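D-alanyl transferase DltD (Enterococcus faecalis, PDB 6O93) probably takes part in the D-alanylation of lipoteichoic acid in the Gram-positive cell wall, as a membrane-anchored member of the DltD family. Local coordinates at residues F52-R66 against E204-Y218. Numbering follows the deposited sequence.
Sequences FSAFHPSVLSEKYQR and EPIVEKDMKQLPATY
Leu214 and Val59 meet at the apolar centre, Val59 CG1 lying 4.0 Å from Leu214 CD1. Branched Leu214 spreads its two methyls: CD1 also packs on Lys63 CG and Leu60 CD2, while CD2 rests 3.7 Å from Ala54 CB; small Ala54 also lets its CA come within 4.8 Å of Asp210 CA. Val59 CG1 reaches Asp210 CB and Met211 CG because chi1 (-179°) turns it away from the backbone N, which leaves CG2 for Val207. Helices 57-63 and 204-211 cross here at -64°, and flexible Met211 lays SD 3.7 Å from Glu62 CG.

Farther along, Tyr64 is sandwiched: Tyr218 CB sits 3.8 Å above the centre of one face, and Lys63 CG covers the other. The Tyr218 ring adds an offset edge-to-face pair, planes at 89°. Tyr64 OH donates to Pro215 O (3.1 Å), tying down its polar tip, whereas Lys63 NZ, on its long chain, reaches Met211 O with a weak bond. Glu62 and Glu204 share a water that donates to both carboxylates, probably easing their like charges; Glu62 also salt-bridges Arg69.

Strand 69-73, an outermost strand of the parallel sheet, and helix 352-367 pack against segment 52-66, while helix 220-233 touches Phe55, Leu214 and Tyr218.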
ATOM      1  N   PHE A  52     -12.474  -2.598  -7.735  1.00 25.44           N
ATOM      2  CA  PHE A  52     -12.749  -3.974  -8.109  1.00 24.93           C
ATOM      3  C   PHE A  52     -13.407  -4.053  -9.481  1.00 25.18           C
ATOM      4  O   PHE A  52     -14.157  -3.164  -9.894  1.00 25.49           O
ATOM      5  CB  PHE A  52     -13.647  -4.641  -7.066  1.00 24.94           C
ATOM      6  CG  PHE A  52     -12.892  -5.374  -5.993  1.00 24.79           C
ATOM      7  CD1 PHE A  52     -11.962  -4.715  -5.205  1.00 23.57           C
ATOM      8  CD2 PHE A  52     -13.120  -6.722  -5.767  1.00 25.42           C
ATOM      9  CE1 PHE A  52     -11.267  -5.390  -4.217  1.00 23.16           C
ATOM     10  CE2 PHE A  52     -12.431  -7.401  -4.781  1.00 24.82           C
ATOM     11  CZ  PHE A  52     -11.504  -6.733  -4.004  1.00 23.63           C
ATOM     12  N   SER A  53     -13.105  -5.136 -10.187  1.00 24.25           N
ATOM     13  CA  SER A  53     -13.772  -5.493 -11.431  1.00 24.65           C
ATOM     14  C   SER A  53     -13.471  -6.962 -11.692  1.00 25.54           C
ATOM     15  O   SER A  53     -12.830  -7.635 -10.881  1.00 24.28           O
ATOM     16  CB  SER A  53     -13.314  -4.607 -12.593  1.00 24.85           C
ATOM     17  OG  SER A  53     -11.988  -4.919 -12.984  1.00 24.48           O
ATOM     18  N   ALA A  54     -13.935  -7.461 -12.838  1.00 28.48           N
ATOM     19  CA  ALA A  54     -13.657  -8.845 -13.202  1.00 29.56           C
ATOM     20  C   ALA A  54     -12.163  -9.115 -13.325  1.00 27.79           C
ATOM     21  O   ALA A  54     -11.745 -10.275 -13.251  1.00 27.56           O
ATOM     22  CB  ALA A  54     -14.358  -9.193 -14.517  1.00 31.48           C
ATOM     23  N   PHE A  55     -11.353  -8.072 -13.494  1.00 26.23           N
ATOM     24  CA  PHE A  55      -9.924  -8.215 -13.733  1.00 24.02           C
ATOM     25  C   PHE A  55      -9.082  -7.802 -12.537  1.00 23.20           C
ATOM     26  O   PHE A  55      -7.850  -7.792 -12.636  1.00 21.74           O
ATOM     27  CB  PHE A  55      -9.538  -7.398 -14.967  1.00 23.70           C
ATOM     28  CG  PHE A  55     -10.514  -7.546 -16.090  1.00 24.14           C
ATOM     29  CD1 PHE A  55     -10.399  -8.589 -16.990  1.00 24.25           C
ATOM     30  CD2 PHE A  55     -11.573  -6.666 -16.220  1.00 24.55           C
ATOM     31  CE1 PHE A  55     -11.311  -8.741 -18.012  1.00 25.60           C
ATOM     32  CE2 PHE A  55     -12.487  -6.812 -17.239  1.00 26.24           C
ATOM     33  CZ  PHE A  55     -12.358  -7.853 -18.136  1.00 26.69           C
ATOM     34  N   HIS A  56      -9.712  -7.459 -11.418  1.00 23.53           N
ATOM     35  CA  HIS A  56      -8.982  -7.226 -10.184  1.00 22.47           C
ATOM     36  C   HIS A  56      -8.334  -8.530  -9.719  1.00 21.77           C
ATOM     37  O   HIS A  56      -8.938  -9.602  -9.843  1.00 21.07           O
ATOM     38  CB  HIS A  56      -9.937  -6.693  -9.116  1.00 23.24           C
ATOM     39  CG  HIS A  56      -9.257  -6.164  -7.891  1.00 22.15           C
ATOM     40  ND1 HIS A  56      -8.778  -6.984  -6.892  1.00 21.65           N
ATOM     41  CD2 HIS A  56      -9.002  -4.897  -7.490  1.00 21.68           C
ATOM     42  CE1 HIS A  56      -8.246  -6.245  -5.934  1.00 20.90           C
ATOM     43  NE2 HIS A  56      -8.369  -4.974  -6.273  1.00 20.79           N
ATOM     44  N   PRO A  57      -7.109  -8.481  -9.185  1.00 21.92           N
ATOM     45  CA  PRO A  57      -6.445  -9.732  -8.778  1.00 21.73           C
ATOM     46  C   PRO A  57      -7.247 -10.571  -7.797  1.00 22.64           C
ATOM     47  O   PRO A  57      -7.158 -11.803  -7.840  1.00 23.63           O
ATOM     48  CB  PRO A  57      -5.131  -9.241  -8.157  1.00 20.85           C
ATOM     49  CG  PRO A  57      -4.871  -7.936  -8.821  1.00 20.98           C
ATOM     50  CD  PRO A  57      -6.219  -7.315  -9.038  1.00 21.19           C
ATOM     51  N   SER A  58      -8.021  -9.947  -6.905  1.00 22.63           N
ATOM     52  CA  SER A  58      -8.843 -10.716  -5.977  1.00 22.39           C
ATOM     53  C   SER A  58      -9.891 -11.542  -6.710  1.00 23.20           C
ATOM     54  O   SER A  58     -10.236 -12.643  -6.264  1.00 23.35           O
ATOM     55  CB  SER A  58      -9.520  -9.782  -4.972  1.00 22.26           C
ATOM     56  OG  SER A  58      -8.570  -9.176  -4.113  1.00 20.32           O
ATOM     57  N   VAL A  59     -10.406 -11.034  -7.830  1.00 23.25           N
ATOM     58  CA  VAL A  59     -11.435 -11.756  -8.572  1.00 23.57           C
ATOM     59  C   VAL A  59     -10.807 -12.814  -9.469  1.00 23.79           C
ATOM     60  O   VAL A  59     -11.286 -13.952  -9.534  1.00 25.34           O
ATOM     61  CB  VAL A  59     -12.294 -10.770  -9.381  1.00 23.91           C
ATOM     62  CG1 VAL A  59     -13.383 -11.515 -10.141  1.00 24.47           C
ATOM     63  CG2 VAL A  59     -12.899  -9.718  -8.462  1.00 24.80           C
ATOM     64  N   LEU A  60      -9.731 -12.459 -10.173  1.00 22.38           N
ATOM     65  CA  LEU A  60      -9.077 -13.417 -11.058  1.00 21.99           C
ATOM     66  C   LEU A  60      -8.515 -14.597 -10.275  1.00 21.66           C
ATOM     67  O   LEU A  60      -8.579 -15.743 -10.735  1.00 21.83           O
ATOM     68  CB  LEU A  60      -7.969 -12.719 -11.852  1.00 21.61           C
ATOM     69  CG  LEU A  60      -8.433 -11.630 -12.826  1.00 21.29           C
ATOM     70  CD1 LEU A  60      -7.252 -10.866 -13.394  1.00 20.47           C
ATOM     71  CD2 LEU A  60      -9.259 -12.233 -13.952  1.00 22.10           C
ATOM     72  N   SER A  61      -7.960 -14.340  -9.088  1.00 20.75           N
ATOM     73  CA  SER A  61      -7.393 -15.426  -8.293  1.00 22.15           C
ATOM     74  C   SER A  61      -8.474 -16.397  -7.834  1.00 23.59           C
ATOM     75  O   SER A  61      -8.252 -17.612  -7.810  1.00 23.45           O
ATOM     76  CB  SER A  61      -6.637 -14.859  -7.092  1.00 22.63           C
ATOM     77  OG  SER A  61      -5.476 -14.161  -7.502  1.00 23.30           O
ATOM     78  N   GLU A  62      -9.648 -15.879  -7.466  1.00 24.67           N
ATOM     79  CA  GLU A  62     -10.748 -16.746  -7.056  1.00 26.36           C
ATOM     80  C   GLU A  62     -11.361 -17.462  -8.255  1.00 27.00           C
ATOM     81  O   GLU A  62     -11.699 -18.649  -8.171  1.00 27.41           O
ATOM     82  CB  GLU A  62     -11.807 -15.923  -6.322  1.00 28.29           C
ATOM     83  CG  GLU A  62     -12.918 -16.736  -5.672  1.00 31.39           C
ATOM     84  CD  GLU A  62     -12.424 -17.588  -4.521  1.00 33.56           C
ATOM     85  OE1 GLU A  62     -12.302 -18.817  -4.695  1.00 35.84           O
ATOM     86  OE2 GLU A  62     -12.146 -17.026  -3.442  1.00 34.49           O
ATOM     87  N   LYS A  63     -11.511 -16.758  -9.379  1.00 27.25           N
ATOM     88  CA  LYS A  63     -12.130 -17.360 -10.555  1.00 28.06           C
ATOM     89  C   LYS A  63     -11.352 -18.579 -11.028  1.00 28.39           C
ATOM     90  O   LYS A  63     -11.946 -19.600 -11.394  1.00 28.59           O
ATOM     91  CB  LYS A  63     -12.235 -16.325 -11.677  1.00 27.84           C
ATOM     92  CG  LYS A  63     -12.816 -16.857 -12.985  1.00 28.33           C
ATOM     93  CD  LYS A  63     -14.212 -17.430 -12.799  1.00 29.25           C
ATOM     94  CE  LYS A  63     -14.845 -17.775 -14.140  1.00 31.15           C
ATOM     95  NZ  LYS A  63     -16.212 -18.342 -13.998  1.00 32.67           N
ATOM     96  N   TYR A  64     -10.021 -18.496 -11.026  1.00 28.11           N
ATOM     97  CA  TYR A  64      -9.179 -19.548 -11.580  1.00 29.33           C
ATOM     98  C   TYR A  64      -8.469 -20.359 -10.501  1.00 29.75           C
ATOM     99  O   TYR A  64      -7.473 -21.032 -10.789  1.00 29.97           O
ATOM    100  CB  TYR A  64      -8.182 -18.938 -12.565  1.00 29.02           C
ATOM    101  CG  TYR A  64      -8.884 -18.193 -13.680  1.00 29.35           C
ATOM    102  CD1 TYR A  64      -9.750 -18.859 -14.539  1.00 29.95           C
ATOM    103  CD2 TYR A  64      -8.704 -16.827 -13.861  1.00 28.47           C
ATOM    104  CE1 TYR A  64     -10.410 -18.193 -15.552  1.00 30.85           C
ATOM    105  CE2 TYR A  64      -9.361 -16.148 -14.876  1.00 29.21           C
ATOM    106  CZ  TYR A  64     -10.213 -16.839 -15.718  1.00 31.07           C
ATOM    107  OH  TYR A  64     -10.876 -16.182 -16.732  1.00 31.73           O
ATOM    108  N   GLN A  65      -8.968 -20.313  -9.266  1.00 30.45           N
ATOM    109  CA  GLN A  65      -8.588 -21.259  -8.218  1.00 31.18           C
ATOM    110  C   GLN A  65      -7.071 -21.393  -8.097  1.00 29.61           C
ATOM    111  O   GLN A  65      -6.510 -22.490  -8.151  1.00 30.02           O
ATOM    112  CB  GLN A  65      -9.234 -22.622  -8.475  1.00 33.79           C
ATOM    113  CG  GLN A  65     -10.753 -22.599  -8.437  1.00 36.72           C
ATOM    114  CD  GLN A  65     -11.300 -22.353  -7.041  1.00 38.67           C
ATOM    115  OE1 GLN A  65     -11.907 -21.315  -6.771  1.00 40.45           O
ATOM    116  NE2 GLN A  65     -11.085 -23.310  -6.145  1.00 38.43           N
ATOM    117  N   ARG A  66      -6.403 -20.260  -7.922  1.00 27.78           N
ATOM    118  CA  ARG A  66      -4.960 -20.262  -7.752  1.00 26.71           C
ATOM    119  C   ARG A  66      -4.591 -20.730  -6.345  1.00 27.16           C
ATOM    120  O   ARG A  66      -5.434 -20.837  -5.452  1.00 26.84           O
ATOM    121  CB  ARG A  66      -4.393 -18.869  -8.026  1.00 24.98           C
ATOM    122  CG  ARG A  66      -4.633 -18.388  -9.449  1.00 24.51           C
ATOM    123  CD  ARG A  66      -4.176 -16.952  -9.648  1.00 22.86           C
ATOM    124  NE  ARG A  66      -4.445 -16.479 -11.004  1.00 22.77           N
ATOM    125  CZ  ARG A  66      -4.418 -15.202 -11.372  1.00 22.61           C
ATOM    126  NH1 ARG A  66      -4.140 -14.256 -10.486  1.00 22.79           N
ATOM    127  NH2 ARG A  66      -4.674 -14.870 -12.630  1.00 23.03           N
ATOM    128  N   GLU A 204     -16.447 -10.165  -0.933  1.00 31.20           N
ATOM    129  CA  GLU A 204     -16.704 -11.468  -1.537  1.00 33.55           C
ATOM    130  C   GLU A 204     -17.971 -11.483  -2.383  1.00 32.10           C
ATOM    131  O   GLU A 204     -17.969 -12.149  -3.434  1.00 32.66           O
ATOM    132  CB  GLU A 204     -16.767 -12.537  -0.438  1.00 36.77           C
ATOM    133  CG  GLU A 204     -16.813 -13.968  -0.959  1.00 40.56           C
ATOM    134  CD  GLU A 204     -15.564 -14.354  -1.736  1.00 41.48           C
ATOM    135  OE1 GLU A 204     -14.567 -13.599  -1.688  1.00 40.46           O
ATOM    136  OE2 GLU A 204     -15.582 -15.413  -2.399  1.00 42.73           O
ATOM    137  N   PRO A 205     -19.061 -10.802  -2.009  1.00 29.55           N
ATOM    138  CA  PRO A 205     -20.221 -10.758  -2.916  1.00 29.97           C
ATOM    139  C   PRO A 205     -19.902 -10.117  -4.255  1.00 30.31           C
ATOM    140  O   PRO A 205     -20.422 -10.552  -5.289  1.00 30.37           O
ATOM    141  CB  PRO A 205     -21.258  -9.946  -2.123  1.00 30.05           C
ATOM    142  CG  PRO A 205     -20.834 -10.064  -0.695  1.00 29.04           C
ATOM    143  CD  PRO A 205     -19.340 -10.136  -0.725  1.00 28.64           C
ATOM    144  N   ILE A 206     -19.057  -9.083  -4.265  1.00 30.96           N
ATOM    145  CA  ILE A 206     -18.649  -8.475  -5.527  1.00 32.91           C
ATOM    146  C   ILE A 206     -17.783  -9.442  -6.323  1.00 30.68           C
ATOM    147  O   ILE A 206     -17.898  -9.536  -7.552  1.00 30.83           O
ATOM    148  CB  ILE A 206     -17.924  -7.142  -5.265  1.00 34.94           C
ATOM    149  CG1 ILE A 206     -18.861  -6.165  -4.544  1.00 37.46           C
ATOM    150  CG2 ILE A 206     -17.421  -6.541  -6.574  1.00 35.42           C
ATOM    151  CD1 ILE A 206     -18.202  -4.870  -4.115  1.00 36.74           C
ATOM    152  N   VAL A 207     -16.904 -10.175  -5.638  1.00 27.79           N
ATOM    153  CA  VAL A 207     -16.058 -11.159  -6.309  1.00 27.16           C
ATOM    154  C   VAL A 207     -16.916 -12.181  -7.044  1.00 30.80           C
ATOM    155  O   VAL A 207     -16.696 -12.470  -8.226  1.00 30.79           O
ATOM    156  CB  VAL A 207     -15.123 -11.839  -5.291  1.00 24.09           C
ATOM    157  CG1 VAL A 207     -14.388 -13.008  -5.936  1.00 22.69           C
ATOM    158  CG2 VAL A 207     -14.134 -10.831  -4.719  1.00 21.45           C
ATOM    159  N   GLU A 208     -17.912 -12.740  -6.355  1.00 35.18           N
ATOM    160  CA  GLU A 208     -18.725 -13.789  -6.955  1.00 39.91           C
ATOM    161  C   GLU A 208     -19.617 -13.246  -8.063  1.00 40.94           C
ATOM    162  O   GLU A 208     -19.980 -13.991  -8.981  1.00 42.30           O
ATOM    163  CB  GLU A 208     -19.554 -14.479  -5.873  1.00 44.39           C
ATOM    164  CG  GLU A 208     -18.699 -15.268  -4.886  1.00 46.94           C
ATOM    165  CD  GLU A 208     -19.481 -15.772  -3.691  1.00 50.60           C
ATOM    166  OE1 GLU A 208     -20.724 -15.646  -3.691  1.00 52.96           O
ATOM    167  OE2 GLU A 208     -18.844 -16.290  -2.749  1.00 50.73           O
ATOM    168  N   LYS A 209     -19.963 -11.959  -8.009  1.00 39.54           N
ATOM    169  CA  LYS A 209     -20.733 -11.361  -9.093  1.00 40.18           C
ATOM    170  C   LYS A 209     -19.863 -11.163 -10.328  1.00 37.08           C
ATOM    171  O   LYS A 209     -20.269 -11.497 -11.448  1.00 36.80           O
ATOM    172  CB  LYS A 209     -21.340 -10.031  -8.640  1.00 42.42           C
ATOM    173  CG  LYS A 209     -22.178  -9.338  -9.707  1.00 46.28           C
ATOM    174  CD  LYS A 209     -22.749  -8.016  -9.212  1.00 48.89           C
ATOM    175  CE  LYS A 209     -23.613  -7.353 -10.276  1.00 52.47           C
ATOM    176  NZ  LYS A 209     -24.203  -6.066  -9.811  1.00 54.40           N
ATOM    177  N   ASP A 210     -18.654 -10.628 -10.140  1.00 33.79           N
ATOM    178  CA  ASP A 210     -17.776 -10.357 -11.273  1.00 32.24           C
ATOM    179  C   ASP A 210     -17.215 -11.640 -11.873  1.00 31.84           C
ATOM    180  O   ASP A 210     -16.865 -11.663 -13.058  1.00 32.24           O
ATOM    181  CB  ASP A 210     -16.638  -9.430 -10.844  1.00 29.92           C
ATOM    182  CG  ASP A 210     -17.130  -8.060 -10.428  1.00 29.31           C
ATOM    183  OD1 ASP A 210     -18.341  -7.791 -10.583  1.00 30.52           O
ATOM    184  OD2 ASP A 210     -16.309  -7.251  -9.944  1.00 27.86           O
ATOM    185  N   MET A 211     -17.117 -12.711 -11.080  1.00 31.92           N
ATOM    186  CA  MET A 211     -16.659 -13.988 -11.618  1.00 33.67           C
ATOM    187  C   MET A 211     -17.535 -14.455 -12.773  1.00 35.19           C
ATOM    188  O   MET A 211     -17.043 -15.108 -13.700  1.00 34.29           O
ATOM    189  CB  MET A 211     -16.636 -15.047 -10.515  1.00 34.96           C
ATOM    190  CG  MET A 211     -15.385 -15.015  -9.652  1.00 35.09           C
ATOM    191  SD  MET A 211     -15.481 -16.108  -8.220  1.00 36.45           S
ATOM    192  CE  MET A 211     -15.844 -17.677  -8.997  1.00 39.26           C
ATOM    193  N   LYS A 212     -18.829 -14.129 -12.738  1.00 36.97           N
ATOM    194  CA  LYS A 212     -19.749 -14.526 -13.798  1.00 39.17           C
ATOM    195  C   LYS A 212     -19.456 -13.834 -15.123  1.00 39.41           C
ATOM    196  O   LYS A 212     -20.016 -14.239 -16.148  1.00 40.56           O
ATOM    197  CB  LYS A 212     -21.188 -14.234 -13.370  1.00 41.59           C
ATOM    198  CG  LYS A 212     -21.613 -14.967 -12.103  1.00 43.15           C
ATOM    199  CD  LYS A 212     -23.035 -14.616 -11.696  1.00 46.30           C
ATOM    200  CE  LYS A 212     -23.458 -15.383 -10.452  1.00 48.68           C
ATOM    201  NZ  LYS A 212     -24.804 -14.970  -9.966  1.00 51.72           N
ATOM    202  N   GLN A 213     -18.604 -12.810 -15.131  1.00 38.52           N
ATOM    203  CA  GLN A 213     -18.229 -12.123 -16.358  1.00 39.02           C
ATOM    204  C   GLN A 213     -17.013 -12.738 -17.037  1.00 37.14           C
ATOM    205  O   GLN A 213     -16.740 -12.412 -18.196  1.00 37.95           O
ATOM    206  CB  GLN A 213     -17.939 -10.644 -16.071  1.00 39.35           C
ATOM    207  CG  GLN A 213     -19.135  -9.847 -15.584  1.00 41.76           C
ATOM    208  CD  GLN A 213     -18.775  -8.410 -15.247  1.00 43.16           C
ATOM    209  OE1 GLN A 213     -17.712  -8.138 -14.689  1.00 41.98           O
ATOM    210  NE2 GLN A 213     -19.660  -7.482 -15.591  1.00 45.95           N
ATOM    211  N   LEU A 214     -16.285 -13.612 -16.353  1.00 35.58           N
ATOM    212  CA  LEU A 214     -15.018 -14.121 -16.849  1.00 34.14           C
ATOM    213  C   LEU A 214     -15.198 -15.475 -17.530  1.00 33.37           C
ATOM    214  O   LEU A 214     -16.059 -16.266 -17.136  1.00 34.49           O
ATOM    215  CB  LEU A 214     -14.018 -14.267 -15.698  1.00 33.24           C
ATOM    216  CG  LEU A 214     -13.622 -12.968 -14.996  1.00 32.66           C
ATOM    217  CD1 LEU A 214     -12.982 -13.280 -13.656  1.00 31.60           C
ATOM    218  CD2 LEU A 214     -12.676 -12.150 -15.866  1.00 32.30           C
ATOM    219  N   PRO A 215     -14.396 -15.774 -18.549  1.00 30.80           N
ATOM    220  CA  PRO A 215     -14.464 -17.099 -19.172  1.00 32.22           C
ATOM    221  C   PRO A 215     -13.993 -18.189 -18.220  1.00 33.41           C
ATOM    222  O   PRO A 215     -13.341 -17.936 -17.205  1.00 32.70           O
ATOM    223  CB  PRO A 215     -13.536 -16.975 -20.386  1.00 31.46           C
ATOM    224  CG  PRO A 215     -12.614 -15.864 -20.052  1.00 29.35           C
ATOM    225  CD  PRO A 215     -13.403 -14.907 -19.208  1.00 28.99           C
ATOM    226  N   ALA A 216     -14.341 -19.429 -18.573  1.00 36.52           N
ATOM    227  CA  ALA A 216     -14.035 -20.565 -17.710  1.00 37.85           C
ATOM    228  C   ALA A 216     -12.535 -20.798 -17.584  1.00 37.62           C
ATOM    229  O   ALA A 216     -12.071 -21.267 -16.539  1.00 38.22           O
ATOM    230  CB  ALA A 216     -14.720 -21.822 -18.244  1.00 40.46           C
ATOM    231  N   THR A 217     -11.767 -20.493 -18.627  1.00 37.08           N
ATOM    232  CA  THR A 217     -10.322 -20.663 -18.609  1.00 35.96           C
ATOM    233  C   THR A 217      -9.637 -19.322 -18.830  1.00 33.93           C
ATOM    234  O   THR A 217     -10.169 -18.434 -19.506  1.00 32.61           O
ATOM    235  CB  THR A 217      -9.857 -21.670 -19.673  1.00 37.96           C
ATOM    236  OG1 THR A 217     -10.384 -21.304 -20.955  1.00 39.11           O
ATOM    237  CG2 THR A 217     -10.320 -23.072 -19.313  1.00 39.17           C
ATOM    238  N   TYR A 218      -8.448 -19.185 -18.249  1.00 32.60           N
ATOM    239  CA  TYR A 218      -7.701 -17.937 -18.313  1.00 30.35           C
ATOM    240  C   TYR A 218      -6.993 -17.806 -19.657  1.00 29.60           C
ATOM    241  O   TYR A 218      -6.299 -18.726 -20.098  1.00 29.63           O
ATOM    242  CB  TYR A 218      -6.682 -17.876 -17.173  1.00 28.89           C
ATOM    243  CG  TYR A 218      -5.754 -16.678 -17.216  1.00 28.04           C
ATOM    244  CD1 TYR A 218      -4.598 -16.692 -17.990  1.00 28.01           C
ATOM    245  CD2 TYR A 218      -6.024 -15.543 -16.465  1.00 27.50           C
ATOM    246  CE1 TYR A 218      -3.747 -15.603 -18.024  1.00 28.40           C
ATOM    247  CE2 TYR A 218      -5.179 -14.448 -16.492  1.00 27.00           C
ATOM    248  CZ  TYR A 218      -4.042 -14.483 -17.271  1.00 28.04           C
ATOM    249  OH  TYR A 218      -3.200 -13.395 -17.298  1.00 28.18           O
TER
HETATM  250  O   HOH W   1     -16.923  -4.878  -9.620  1.00 35.95           O
HETATM  251  O   HOH W   2     -16.164  -6.033 -14.118  1.00 27.63           O
HETATM  252  O   HOH W   3     -11.921 -14.661  -2.400  1.00 25.37           O